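Long-range contacts in protein SOSEKI 4 (Arabidopsis thaliana, PDB 6RSN), which polymerises through its DIX-like domain, forms filaments with other SOSEKI proteins, and helps translate polarity cues into oriented plant cell division: residues P7-L12 with P21-V26; Y11-G16 with V87-Q92; L34-V39 with Y70-E75; S58-Y63 with P80-E85. The protein carries 1 engineered substitution. One frame throughout, in Å; residues are numbered along the deposited sequence.

Contact 1. Residues P7-L12 with P21-V26; sequences PVVYYL and PHFIEV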
loop_
_atom_site.group_PDB
_atom_site.type_symbol
_atom_site.label_atom_id
_atom_site.label_comp_id
_atom_site.label_asym_id
_atom_site.label_seq_id
_atom_site.Cartn_x
_atom_site.Cartn_y
_atom_site.Cartn_z
ATOM N N PRO A 7 -7.882 7.840 -0.814
ATOM C CA PRO A 7 -6.514 8.318 -0.610
ATOM C C PRO A 7 -5.616 7.214 -0.054
ATOM O O PRO A 7 -5.986 6.536 0.885
ATOM C CB PRO A 7 -6.723 9.435 0.432
ATOM C CG PRO A 7 -8.015 9.035 1.226
ATOM C CD PRO A 7 -8.862 8.296 0.213
ATOM N N VAL A 8 -4.424 7.035 -0.636
ATOM C CA VAL A 8 -3.475 6.046 -0.114
ATOM C C VAL A 8 -2.131 6.711 0.095
ATOM O O VAL A 8 -1.622 7.358 -0.827
ATOM C CB VAL A 8 -3.373 4.835 -1.056
ATOM C CG1 VAL A 8 -2.344 3.821 -0.552
ATOM C CG2 VAL A 8 -4.742 4.153 -1.233
ATOM N N VAL A 9 -1.515 6.523 1.272
ATOM C CA VAL A 9 -0.141 6.969 1.500
ATOM C C VAL A 9 0.727 5.713 1.504
ATOM O O VAL A 9 0.339 4.728 2.117
ATOM C CB VAL A 9 0.022 7.762 2.820
ATOM C CG1 VAL A 9 1.488 7.963 3.228
ATOM C CG2 VAL A 9 -0.659 9.141 2.747
ATOM N N TYR A 10 1.874 5.760 0.804
ATOM C CA TYR A 10 2.778 4.604 0.898
ATOM C C TYR A 10 4.221 5.047 1.134
ATOM O O TYR A 10 4.707 6.075 0.615
ATOM C CB TYR A 10 2.656 3.656 -0.319
ATOM C CG TYR A 10 3.109 4.210 -1.656
ATOM C CD1 TYR A 10 2.232 4.900 -2.477
ATOM C CD2 TYR A 10 4.427 4.087 -2.076
ATOM C CE1 TYR A 10 2.641 5.413 -3.709
ATOM C CE2 TYR A 10 4.855 4.582 -3.306
ATOM C CZ TYR A 10 3.969 5.289 -4.103
ATOM O OH TYR A 10 4.403 5.787 -5.310
ATOM N N TYR A 11 4.965 4.226 1.901
ATOM C CA TYR A 11 6.379 4.422 2.185
ATOM C C TYR A 11 7.169 3.353 1.436
ATOM O O TYR A 11 6.735 2.198 1.375
ATOM C CB TYR A 11 6.652 4.154 3.670
ATOM C CG TYR A 11 6.084 5.217 4.573
ATOM C CD1 TYR A 11 4.751 5.153 4.956
ATOM C CD2 TYR A 11 6.879 6.261 5.023
ATOM C CE1 TYR A 11 4.250 6.116 5.816
ATOM C CE2 TYR A 11 6.370 7.255 5.868
ATOM C CZ TYR A 11 5.047 7.158 6.252
ATOM O OH TYR A 11 4.447 8.089 7.070
ATOM N N LEU A 12 8.197 3.756 0.695
ATOM C CA LEU A 12 9.041 2.702 0.111
ATOM C C LEU A 12 10.285 2.567 0.968
ATOM O O LEU A 12 10.868 3.572 1.382
ATOM C CB LEU A 12 9.522 3.107 -1.291
ATOM C CG LEU A 12 8.387 3.285 -2.277
ATOM C CD1 LEU A 12 8.967 3.644 -3.663
ATOM C CD2 LEU A 12 7.551 1.981 -2.348
ATOM N N PRO A 21 7.163 9.501 2.317
ATOM C CA PRO A 21 6.089 8.767 1.710
ATOM C C PRO A 21 5.525 9.532 0.522
ATOM O O PRO A 21 5.915 10.663 0.255
ATOM C CB PRO A 21 5.051 8.634 2.823
ATOM C CG PRO A 21 5.261 9.900 3.644
ATOM C CD PRO A 21 6.767 10.093 3.618
ATOM N N HIS A 22 4.721 8.777 -0.221
ATOM C CA HIS A 22 4.005 9.244 -1.385
ATOM C C HIS A 22 2.520 9.227 -1.081
ATOM O O HIS A 22 2.052 8.375 -0.326
ATOM C CB HIS A 22 4.283 8.296 -2.564
ATOM C CG HIS A 22 5.596 8.579 -3.208
ATOM N ND1 HIS A 22 6.796 8.072 -2.707
ATOM C CD2 HIS A 22 5.911 9.365 -4.254
ATOM C CE1 HIS A 22 7.788 8.520 -3.471
ATOM N NE2 HIS A 22 7.290 9.324 -4.385
ATOM N N PHE A 23 1.775 10.157 -1.702
ATOM C CA PHE A 23 0.328 10.160 -1.655
ATOM C C PHE A 23 -0.244 9.946 -3.045
ATOM O O PHE A 23 0.176 10.667 -3.958
ATOM C CB PHE A 23 -0.201 11.525 -1.170
ATOM C CG PHE A 23 -1.718 11.613 -1.237
ATOM C CD1 PHE A 23 -2.383 12.022 -2.390
ATOM C CD2 PHE A 23 -2.498 11.208 -0.167
ATOM C CE1 PHE A 23 -3.782 12.116 -2.433
ATOM C CE2 PHE A 23 -3.894 11.301 -0.198
ATOM C CZ PHE A 23 -4.542 11.750 -1.334
ATOM N N ILE A 24 -1.176 8.981 -3.199
ATOM C CA ILE A 24 -1.883 8.801 -4.464
ATOM C C ILE A 24 -3.374 8.649 -4.188
ATOM O O ILE A 24 -3.742 8.263 -3.086
ATOM C CB ILE A 24 -1.361 7.572 -5.230
ATOM C CG1 ILE A 24 -1.410 6.282 -4.394
ATOM C CG2 ILE A 24 0.075 7.812 -5.724
ATOM C CD1 ILE A 24 -1.118 4.973 -5.189
ATOM N N GLU A 25 -4.187 8.859 -5.234
ATOM C CA GLU A 25 -5.602 8.524 -5.151
ATOM C C GLU A 25 -5.858 7.241 -5.921
ATOM O O GLU A 25 -5.340 7.089 -7.031
ATOM C CB GLU A 25 -6.398 9.713 -5.694
ATOM C CG GLU A 25 -6.263 10.906 -4.765
ATOM C CD GLU A 25 -7.185 12.025 -5.143
ATOM O OE1 GLU A 25 -7.367 12.219 -6.357
ATOM O OE2 GLU A 25 -7.741 12.654 -4.218
ATOM N N VAL A 26 -6.564 6.284 -5.298
ATOM C CA VAL A 26 -6.767 4.977 -5.905
ATOM C C VAL A 26 -8.236 4.747 -6.268
ATOM O O VAL A 26 -9.085 4.723 -5.381
ATOM C CB VAL A 26 -6.229 3.865 -4.996
ATOM C CG1 VAL A 26 -6.563 2.492 -5.576
ATOM C CG2 VAL A 26 -4.714 4.047 -4.844
#

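Contact 2. Residues Y11-G16 with V87-Q92; sequences YLSRNG and VLKGSQ. With SO4 (sulfate ion), chain B.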
loop_
_atom_site.group_PDB
_atom_site.type_symbol
_atom_site.label_atom_id
_atom_site.label_comp_id
_atom_site.label_asym_id
_atom_site.label_seq_id
_atom_site.Cartn_x
_atom_site.Cartn_y
_atom_site.Cartn_z
ATOM N N TYR A 11 4.965 4.226 1.901
ATOM C CA TYR A 11 6.379 4.422 2.185
ATOM C C TYR A 11 7.169 3.353 1.436
ATOM O O TYR A 11 6.735 2.198 1.375
ATOM C CB TYR A 11 6.652 4.154 3.670
ATOM C CG TYR A 11 6.084 5.217 4.573
ATOM C CD1 TYR A 11 4.751 5.153 4.956
ATOM C CD2 TYR A 11 6.879 6.261 5.023
ATOM C CE1 TYR A 11 4.250 6.116 5.816
ATOM C CE2 TYR A 11 6.370 7.255 5.868
ATOM C CZ TYR A 11 5.047 7.158 6.252
ATOM O OH TYR A 11 4.447 8.089 7.070
ATOM N N LEU A 12 8.197 3.756 0.695
ATOM C CA LEU A 12 9.041 2.702 0.111
ATOM C C LEU A 12 10.285 2.567 0.968
ATOM O O LEU A 12 10.868 3.572 1.382
ATOM C CB LEU A 12 9.522 3.107 -1.291
ATOM C CG LEU A 12 8.387 3.285 -2.277
ATOM C CD1 LEU A 12 8.967 3.644 -3.663
ATOM C CD2 LEU A 12 7.551 1.981 -2.348
ATOM N N SER A 13 10.708 1.321 1.177
ATOM C CA SER A 13 11.822 1.067 2.070
ATOM C C SER A 13 12.852 0.339 1.249
ATOM O O SER A 13 12.542 -0.710 0.698
ATOM C CB SER A 13 11.329 0.198 3.238
ATOM O OG SER A 13 12.441 -0.181 4.048
ATOM N N ARG A 14 14.066 0.892 1.148
ATOM C CA ARG A 14 15.091 0.191 0.403
ATOM C C ARG A 14 16.129 -0.352 1.389
ATOM O O ARG A 14 16.042 -1.498 1.840
ATOM C CB ARG A 14 15.630 1.130 -0.674
ATOM C CG ARG A 14 14.582 1.542 -1.694
ATOM C CD ARG A 14 15.294 2.536 -2.594
ATOM N NE ARG A 14 14.582 3.000 -3.780
ATOM C CZ ARG A 14 13.632 3.942 -3.800
ATOM N NH1 ARG A 14 13.217 4.519 -2.682
ATOM N NH2 ARG A 14 13.080 4.289 -4.951
ATOM N N ASN A 15 17.084 0.511 1.746
ATOM C CA ASN A 15 18.054 0.235 2.794
ATOM C C ASN A 15 17.385 0.448 4.151
ATOM O O ASN A 15 17.783 -0.142 5.154
ATOM C CB ASN A 15 19.276 1.141 2.641
ATOM C CG ASN A 15 19.758 1.163 1.209
ATOM O OD1 ASN A 15 20.173 0.135 0.687
ATOM N ND2 ASN A 15 19.681 2.310 0.554
ATOM N N GLY A 16 16.364 1.312 4.160
ATOM C CA GLY A 16 15.678 1.692 5.381
ATOM C C GLY A 16 14.988 3.036 5.201
ATOM O O GLY A 16 15.184 3.943 6.005
ATOM N N VAL A 87 -2.455 3.306 4.825
ATOM C CA VAL A 87 -1.012 3.548 4.863
ATOM C C VAL A 87 -0.352 2.218 4.568
ATOM O O VAL A 87 -0.585 1.252 5.303
ATOM C CB VAL A 87 -0.492 4.080 6.227
ATOM C CG1 VAL A 87 1.015 4.213 6.212
ATOM C CG2 VAL A 87 -1.126 5.407 6.660
ATOM N N LEU A 88 0.481 2.216 3.521
ATOM C CA LEU A 88 1.139 0.986 3.117
ATOM C C LEU A 88 2.640 1.211 3.205
ATOM O O LEU A 88 3.136 2.340 3.168
ATOM C CB LEU A 88 0.818 0.712 1.642
ATOM C CG LEU A 88 -0.662 0.640 1.233
ATOM C CD1 LEU A 88 -0.800 0.263 -0.223
ATOM C CD2 LEU A 88 -1.510 -0.281 2.088
ATOM N N LYS A 89 3.366 0.080 3.135
ATOM C CA LYS A 89 4.814 0.095 3.014
ATOM C C LYS A 89 5.149 -0.910 1.922
ATOM O O LYS A 89 4.642 -2.006 1.878
ATOM C CB LYS A 89 5.502 -0.266 4.319
ATOM C CG LYS A 89 7.032 -0.283 4.293
ATOM C CD LYS A 89 7.454 -0.884 5.623
ATOM C CE LYS A 89 8.841 -0.584 6.087
ATOM N NZ LYS A 89 9.246 -1.674 7.024
ATOM N N GLY A 90 5.915 -0.448 0.916
ATOM C CA GLY A 90 6.547 -1.394 -0.012
ATOM C C GLY A 90 7.990 -1.591 0.379
ATOM O O GLY A 90 8.764 -0.632 0.391
ATOM N N SER A 91 8.342 -2.863 0.607
ATOM C CA SER A 91 9.687 -3.184 1.089
ATOM C C SER A 91 10.435 -3.730 -0.117
ATOM O O SER A 91 9.956 -4.676 -0.739
ATOM C CB SER A 91 9.568 -4.237 2.167
ATOM O OG SER A 91 8.997 -3.655 3.337
ATOM N N GLN A 92 11.597 -3.156 -0.445
ATOM C CA GLN A 92 12.277 -3.605 -1.671
ATOM C C GLN A 92 12.631 -5.085 -1.595
ATOM O O GLN A 92 13.270 -5.508 -0.617
ATOM C CB GLN A 92 13.600 -2.819 -1.827
ATOM C CG GLN A 92 14.387 -3.177 -3.070
ATOM C CD GLN A 92 15.707 -2.411 -3.057
ATOM O OE1 GLN A 92 16.189 -1.955 -2.021
ATOM N NE2 GLN A 92 16.397 -2.414 -4.161
HETATM S S SO4 B . 10.779 6.682 -5.951
HETATM O O1 SO4 B . 11.331 5.651 -6.796
HETATM O O2 SO4 B . 10.420 7.824 -6.741
HETATM O O3 SO4 B . 9.600 6.179 -5.291
HETATM O O4 SO4 B . 11.759 7.073 -4.974
HETATM O O HOH W 1 14.527 -3.710 1.602
#

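Contact 3. Residues L34-V39 with Y70-E75; sequences LYLKDV and YALSDE. Engineered in segment 70-75: Ala71 (natural residue Asp).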
loop_
_atom_site.group_PDB
_atom_site.type_symbol
_atom_site.label_atom_id
_atom_site.label_comp_id
_atom_site.label_asym_id
_atom_site.label_seq_id
_atom_site.Cartn_x
_atom_site.Cartn_y
_atom_site.Cartn_z
ATOM N N LEU A 34 -10.995 -1.594 -0.323
ATOM C CA LEU A 34 -9.832 -1.515 -1.190
ATOM C C LEU A 34 -9.073 -2.838 -1.144
ATOM O O LEU A 34 -8.941 -3.415 -0.055
ATOM C CB LEU A 34 -8.978 -0.428 -0.560
ATOM C CG LEU A 34 -7.602 -0.231 -1.219
ATOM C CD1 LEU A 34 -7.703 0.341 -2.614
ATOM C CD2 LEU A 34 -6.752 0.599 -0.304
ATOM N N TYR A 35 -8.626 -3.318 -2.316
ATOM C CA TYR A 35 -7.797 -4.519 -2.401
ATOM C C TYR A 35 -6.404 -4.127 -2.883
ATOM O O TYR A 35 -6.249 -3.125 -3.598
ATOM C CB TYR A 35 -8.399 -5.531 -3.378
ATOM C CG TYR A 35 -9.707 -6.095 -2.851
ATOM C CD1 TYR A 35 -10.864 -5.344 -2.842
ATOM C CD2 TYR A 35 -9.746 -7.357 -2.289
ATOM C CE1 TYR A 35 -12.058 -5.848 -2.329
ATOM C CE2 TYR A 35 -10.937 -7.889 -1.809
ATOM C CZ TYR A 35 -12.083 -7.131 -1.811
ATOM O OH TYR A 35 -13.194 -7.756 -1.299
ATOM N N LEU A 36 -5.439 -4.981 -2.536
ATOM C CA LEU A 36 -4.085 -4.606 -2.932
ATOM C C LEU A 36 -4.000 -4.448 -4.457
ATOM O O LEU A 36 -3.317 -3.548 -4.973
ATOM C CB LEU A 36 -3.033 -5.592 -2.377
ATOM C CG LEU A 36 -1.617 -5.306 -2.914
ATOM C CD1 LEU A 36 -1.056 -3.964 -2.366
ATOM C CD2 LEU A 36 -0.591 -6.381 -2.467
ATOM N N LYS A 37 -4.733 -5.314 -5.177
ATOM C CA LYS A 37 -4.724 -5.241 -6.625
ATOM C C LYS A 37 -5.193 -3.852 -7.098
ATOM O O LYS A 37 -4.716 -3.395 -8.119
ATOM C CB LYS A 37 -5.571 -6.364 -7.248
ATOM C CG LYS A 37 -7.033 -6.307 -6.891
ATOM C CD LYS A 37 -7.886 -7.456 -7.476
ATOM C CE LYS A 37 -9.317 -6.998 -7.663
ATOM N NZ LYS A 37 -10.148 -7.132 -6.435
ATOM N N ASP A 38 -6.113 -3.168 -6.389
ATOM C CA ASP A 38 -6.566 -1.829 -6.795
ATOM C C ASP A 38 -5.395 -0.823 -6.748
ATOM O O ASP A 38 -5.219 -0.004 -7.671
ATOM C CB ASP A 38 -7.704 -1.318 -5.924
ATOM C CG ASP A 38 -8.935 -2.213 -6.017
ATOM O OD1 ASP A 38 -9.244 -2.627 -7.123
ATOM O OD2 ASP A 38 -9.561 -2.491 -4.988
ATOM N N VAL A 39 -4.607 -0.881 -5.647
ATOM C CA VAL A 39 -3.411 -0.064 -5.419
ATOM C C VAL A 39 -2.364 -0.363 -6.477
ATOM O O VAL A 39 -1.833 0.560 -7.118
ATOM C CB VAL A 39 -2.826 -0.278 -4.022
ATOM C CG1 VAL A 39 -1.526 0.551 -3.870
ATOM C CG2 VAL A 39 -3.891 0.032 -2.953
ATOM N N TYR A 70 1.281 -5.350 8.164
ATOM C CA TYR A 70 0.653 -6.622 7.893
ATOM C C TYR A 70 0.857 -6.975 6.423
ATOM O O TYR A 70 0.453 -6.248 5.555
ATOM C CB TYR A 70 -0.858 -6.428 8.104
ATOM C CG TYR A 70 -1.565 -7.725 8.320
ATOM C CD1 TYR A 70 -2.051 -8.468 7.248
ATOM C CD2 TYR A 70 -1.783 -8.177 9.605
ATOM C CE1 TYR A 70 -2.742 -9.655 7.461
ATOM C CE2 TYR A 70 -2.485 -9.350 9.843
ATOM C CZ TYR A 70 -2.937 -10.099 8.762
ATOM O OH TYR A 70 -3.609 -11.255 9.041
ATOM N N ALA A 71 1.511 -8.109 6.123
ATOM C CA ALA A 71 1.873 -8.509 4.777
ATOM C C ALA A 71 0.616 -8.780 3.955
ATOM O O ALA A 71 -0.366 -9.412 4.442
ATOM C CB ALA A 71 2.697 -9.792 4.917
ATOM N N LEU A 72 0.604 -8.233 2.746
ATOM C CA LEU A 72 -0.488 -8.403 1.787
ATOM C C LEU A 72 -0.123 -9.194 0.513
ATOM O O LEU A 72 0.963 -9.028 -0.009
ATOM C CB LEU A 72 -0.880 -6.999 1.311
ATOM C CG LEU A 72 -1.301 -5.972 2.372
ATOM C CD1 LEU A 72 -1.316 -4.563 1.782
ATOM C CD2 LEU A 72 -2.716 -6.291 2.893
ATOM N N SER A 73 -1.051 -10.021 0.000
ATOM C CA SER A 73 -1.064 -10.576 -1.363
ATOM C C SER A 73 -1.951 -9.731 -2.241
ATOM O O SER A 73 -2.785 -9.024 -1.695
ATOM C CB SER A 73 -1.636 -11.957 -1.384
ATOM O OG SER A 73 -0.898 -12.760 -0.483
ATOM N N ASP A 74 -1.763 -9.848 -3.585
ATOM C CA ASP A 74 -2.507 -9.083 -4.586
ATOM C C ASP A 74 -4.010 -9.225 -4.367
ATOM O O ASP A 74 -4.796 -8.277 -4.465
ATOM C CB ASP A 74 -2.045 -9.416 -6.016
ATOM C CG ASP A 74 -0.708 -8.766 -6.410
ATOM O OD1 ASP A 74 0.156 -8.590 -5.520
ATOM O OD2 ASP A 74 -0.508 -8.467 -7.624
ATOM N N GLU A 75 -4.422 -10.431 -3.991
ATOM C CA GLU A 75 -5.847 -10.681 -3.857
ATOM C C GLU A 75 -6.412 -10.259 -2.489
ATOM O O GLU A 75 -7.617 -10.456 -2.255
ATOM C CB GLU A 75 -6.190 -12.124 -4.306
ATOM C CG GLU A 75 -5.518 -13.235 -3.512
ATOM C CD GLU A 75 -4.048 -13.625 -3.755
ATOM O OE1 GLU A 75 -3.388 -13.026 -4.659
ATOM O OE2 GLU A 75 -3.555 -14.547 -3.035
#

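Contact 4. Residues S58-Y63 with P80-E85; sequences SSKRTY and PVHGQE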
loop_
_atom_site.group_PDB
_atom_site.type_symbol
_atom_site.label_atom_id
_atom_site.label_comp_id
_atom_site.label_asym_id
_atom_site.label_seq_id
_atom_site.Cartn_x
_atom_site.Cartn_y
_atom_site.Cartn_z
ATOM N N SER A 58 2.767 -4.179 2.421
ATOM C CA SER A 58 2.172 -4.395 3.734
ATOM C C SER A 58 1.212 -3.226 3.973
ATOM O O SER A 58 1.281 -2.182 3.299
ATOM C CB SER A 58 3.239 -4.451 4.808
ATOM O OG SER A 58 4.110 -5.598 4.668
ATOM N N SER A 59 0.275 -3.407 4.908
ATOM C CA SER A 59 -0.529 -2.270 5.325
ATOM C C SER A 59 -0.376 -2.102 6.830
ATOM O O SER A 59 -0.181 -3.060 7.581
ATOM C CB SER A 59 -1.992 -2.429 4.916
ATOM O OG SER A 59 -2.552 -3.543 5.616
ATOM N N LYS A 60 -0.403 -0.841 7.255
ATOM C CA LYS A 60 -0.292 -0.571 8.686
ATOM C C LYS A 60 -1.590 -0.983 9.392
ATOM O O LYS A 60 -2.725 -0.673 8.999
ATOM C CB LYS A 60 -0.030 0.932 8.819
ATOM C CG LYS A 60 0.418 1.396 10.195
ATOM C CD LYS A 60 0.471 2.923 10.186
ATOM C CE LYS A 60 1.110 3.448 11.442
ATOM N NZ LYS A 60 0.901 4.912 11.609
ATOM N N ARG A 61 -1.433 -1.665 10.532
ATOM C CA ARG A 61 -2.590 -2.172 11.253
ATOM C C ARG A 61 -2.341 -2.072 12.767
ATOM O O ARG A 61 -1.227 -2.247 13.208
ATOM C CB ARG A 61 -2.737 -3.631 10.802
ATOM C CG ARG A 61 -3.669 -4.450 11.672
ATOM C CD ARG A 61 -5.013 -4.351 10.955
ATOM N NE ARG A 61 -4.881 -5.014 9.647
ATOM C CZ ARG A 61 -5.190 -6.298 9.433
ATOM N NH1 ARG A 61 -5.662 -7.034 10.425
ATOM N NH2 ARG A 61 -5.091 -6.818 8.222
ATOM N N THR A 62 -3.367 -1.835 13.604
ATOM C CA THR A 62 -3.139 -1.759 15.057
ATOM C C THR A 62 -2.646 -3.097 15.617
ATOM O O THR A 62 -3.070 -4.169 15.157
ATOM C CB THR A 62 -4.341 -1.196 15.834
ATOM O OG1 THR A 62 -5.307 -2.241 15.838
ATOM C CG2 THR A 62 -4.930 0.035 15.210
ATOM N N TYR A 63 -1.745 -3.021 16.613
ATOM C CA TYR A 63 -1.149 -4.197 17.237
ATOM C C TYR A 63 -0.595 -3.792 18.608
ATOM O O TYR A 63 0.303 -2.947 18.670
ATOM C CB TYR A 63 -0.041 -4.734 16.309
ATOM C CG TYR A 63 0.796 -5.845 16.890
ATOM C CD1 TYR A 63 0.287 -7.119 17.075
ATOM C CD2 TYR A 63 2.115 -5.604 17.272
ATOM C CE1 TYR A 63 1.037 -8.144 17.640
ATOM C CE2 TYR A 63 2.887 -6.618 17.820
ATOM C CZ TYR A 63 2.357 -7.887 17.984
ATOM O OH TYR A 63 3.151 -8.864 18.494
ATOM N N PRO A 80 -8.255 -0.142 6.677
ATOM C CA PRO A 80 -7.745 1.193 7.009
ATOM C C PRO A 80 -7.222 1.286 8.443
ATOM O O PRO A 80 -7.552 0.456 9.296
ATOM C CB PRO A 80 -9.006 2.064 6.913
ATOM C CG PRO A 80 -10.100 1.120 7.355
ATOM C CD PRO A 80 -9.724 -0.197 6.701
ATOM N N VAL A 81 -6.417 2.329 8.687
ATOM C CA VAL A 81 -5.932 2.667 10.017
ATOM C C VAL A 81 -6.400 4.087 10.345
ATOM O O VAL A 81 -6.281 4.992 9.511
ATOM C CB VAL A 81 -4.397 2.494 10.110
ATOM C CG1 VAL A 81 -3.611 3.685 9.565
ATOM C CG2 VAL A 81 -3.932 2.109 11.504
ATOM N N HIS A 82 -6.947 4.269 11.557
ATOM C CA HIS A 82 -7.587 5.513 11.969
ATOM C C HIS A 82 -8.745 5.839 11.028
ATOM O O HIS A 82 -9.549 4.972 10.698
ATOM C CB HIS A 82 -6.593 6.688 12.073
ATOM C CG HIS A 82 -5.267 6.352 12.675
ATOM N ND1 HIS A 82 -4.071 6.646 12.036
ATOM C CD2 HIS A 82 -4.932 5.756 13.843
ATOM C CE1 HIS A 82 -3.062 6.243 12.784
ATOM N NE2 HIS A 82 -3.564 5.694 13.899
ATOM N N GLY A 83 -8.791 7.091 10.562
ATOM C CA GLY A 83 -9.999 7.630 9.962
ATOM C C GLY A 83 -10.041 7.476 8.447
ATOM O O GLY A 83 -9.791 8.448 7.730
ATOM N N GLN A 84 -10.412 6.264 7.997
ATOM C CA GLN A 84 -10.436 5.850 6.598
ATOM C C GLN A 84 -9.073 6.081 5.951
ATOM O O GLN A 84 -8.992 6.301 4.742
ATOM C CB GLN A 84 -11.532 6.564 5.802
ATOM C CG GLN A 84 -12.621 5.629 5.292
ATOM C CD GLN A 84 -12.169 4.746 4.151
ATOM O OE1 GLN A 84 -11.709 5.219 3.110
ATOM N NE2 GLN A 84 -12.314 3.441 4.338
ATOM N N GLU A 85 -8.025 6.020 6.783
ATOM C CA GLU A 85 -6.650 6.280 6.390
ATOM C C GLU A 85 -5.971 4.964 6.021
ATOM O O GLU A 85 -5.958 4.031 6.849
ATOM C CB GLU A 85 -5.899 6.879 7.570
ATOM C CG GLU A 85 -4.866 7.898 7.166
ATOM C CD GLU A 85 -4.156 8.434 8.392
ATOM O OE1 GLU A 85 -4.741 9.306 9.052
ATOM O OE2 GLU A 85 -3.026 7.958 8.699
#

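Contact 1. Residues P7-L12 with P21-V26
His22 lies against the ring of Tyr10. Its CB sits over one face of that ring, 3.6 Å from the centroid, and is offset toward the rim. The imidazole is nearly parallel to the phenol, with planes 13° apart, but the two rings are slid so far that they barely overlap. A first torsion of 66° sets Tyr10 CG between the backbone N and the carbonyl carbon, leaning the ring toward His22. Ile24 CG2 meets the edge of the same ring, 4.0 Å from Tyr10 CE1. An alanine in place of Tyr10 would probably leave His22 CB and Ile24 CG2 without their aromatic partner and Arg47 without the hydroxyl it bonds. Val8 CG2 packs on Val26 CG2 at 3.6 Å. Val8, Tyr10, His22 and Ile24 share one face of the sheet; Pro7, Val9 and Phe23 lie on the opposite one, with Pro7 CB 3.4 Å from Phe23 CE2. Pro21 CB sits over the centre of one Tyr11 face, a CH-pi contact. Four backbone bonds set this register, two each for Val8-Ile24 and Tyr10-His22. Helix 36-47 covers the Tyr10 side. This antiparallel beta hairpin opens the ubiquitin-like fold of the DIX-like domain.

Contact 2. Residues Y11-G16 with V87-Q92
Tyr11-Ser13 and Val87-Gln92 run parallel, with axes 4.7 Å apart at their closest and 20° between their directions. Four backbone bonds join them, alternating as a parallel pair requires. Tyr11 N gives to Leu88 O, and Gly90 N gives to Tyr11 O at 2.8 Å. Ser13 N then gives to Gly90 O, and Gln92 N to Ser13 O at 2.9 Å. A water extends the link, donating to both Arg14 O and Gln92 O. Val87 CG1 meets the edge of the Tyr11 ring, 3.8 Å from CE1. Lys89 is extended, with CG anti to the backbone N (chi1 180°), and its CE passes Ser13 CB at 3.9 Å. Leu12 stands on the face of the sheet opposite Tyr11, Ser13 and Lys89, and its CD2 lies 4.0 Å from Gly90 O. Gln92 crosses Arg14 at about a right angle, with its OE1 3.4 Å from Arg14 CB. The guanidinium of Arg14, poorly ordered, turns its edge to a sulfate, probably from the crystallisation liquor. NH2 of Arg14 bonds sulfate O4 at 3.1 Å and O1 weakly. Arg47 of helix 36-47 also bonds this ion. Strand 86-92 lies between strands 5-13 and 55-63 in the sheet. Leu12 reaches Tyr55 and Trp57 of strand 55-63, while Lys89 makes a cation-pi contact with Trp69 of strand 66-71.

Contact 3. Residues L34-V39 with Y70-E75
Leu36 holds CG anti to the backbone N (chi1 174°), and chi2 of 68° sets its CD1. Leu72 holds CG anti to its carbonyl carbon. The two side chains cross obliquely. Leu36 CD2 touches Leu72 CB at 3.8 Å. Leu36 CD1 lies 4.2 Å from Leu72 CD1. Leu36 also lies against the backbone of the turn, with its CB and CD2 both 3.5 Å from Ser73 O. An alanine here, without CD1 and CD2, would probably open a gap beside Leu72 and leave the Ser73 carbonyl with only CB against it from this side chain. Next to it, Lys37 N makes a weak hydrogen bond to Asp74 O, 3.0 Å long. Tyr35 turns its ring edge to Glu75 O, which lies 3.8 Å from Tyr35 CD2. The same ring meets Phe77 edge-to-face. Tyr35 is the N-cap residue of helix 36-47. Its N gives to Asp38 OD2 at 2.9 Å, on the anti side of the carboxylate and 32° out of its plane. Ser29 bonds the other oxygen of Asp38. The contact joins the start of the helix to the chain leaving strand 66-71, in the helix-against-sheet layout of the ubiquitin-like fold.

Contact 4. Residues S58-Y63 with P80-E85
Val81 meets Lys60 across this contact, and the loop 80-85 touches strand 55-63 mainly through it. Pro80 comes first; its side chain rests on Tyr86. Val81 follows, with its side chain directed at the strand. CB of Val81 lies 3.7 Å from Lys60 O, and CG2 stands 3.9 Å from the same oxygen. CG1 of Val81 takes the place between the backbone N and the carbonyl carbon (chi1 82°). This puts Val81 CG1 4.2 Å from Lys60 CD. The extended Lys60 chain runs past the valine. CG2 of Val81 also passes Thr62 CG2 at 4.4 Å, a looser approach. Next in order is His82, which is poorly ordered. Its CE1 is 4.3 Å from Lys60 NZ, and the amine comes at the ring obliquely. Val81 CG2 stands over the centre of one face of the imidazole. No hydrogen bond joins the two segments, so the contact is one of packing. Gly83 is the centre of an inverse gamma turn. Gln84 then bonds the hydroxyl of Tyr86 through NE2. The segment closes with Glu85, whose OE2 lies 5.8 Å from Lys60 NZ, so the opposite charges do not touch. The loop leads from strand 77-78 into strand 86-92. Phe67 of strand 66-71 packs on Val81 and His82 and makes a cation-pi contact with Lys60.

Overall arrangement
All four contacts reach the mixed five-stranded sheet, ordered 22-27, 5-13, 86-92, 55-63, 66-71. Contact 1 pairs the first two strands. Contact 2 shares Tyr11 and Leu12 with it and adds the next strand; their centres are about 11 Å apart. Contact 4 lies about 16 Å from contact 2, centre to centre, beside strand 55-63. Contact 3 joins the end of edge strand 66-71 to helix 36-47, and Val39 there packs on Leu88. Along the chain, contact 1 closes before contacts 3 and 4 open. Those two interleave, and both fall within the long span bridged by contact 2. Together they tie both ends of this domain into one compact ubiquitin-like unit, the part required for polymerisation.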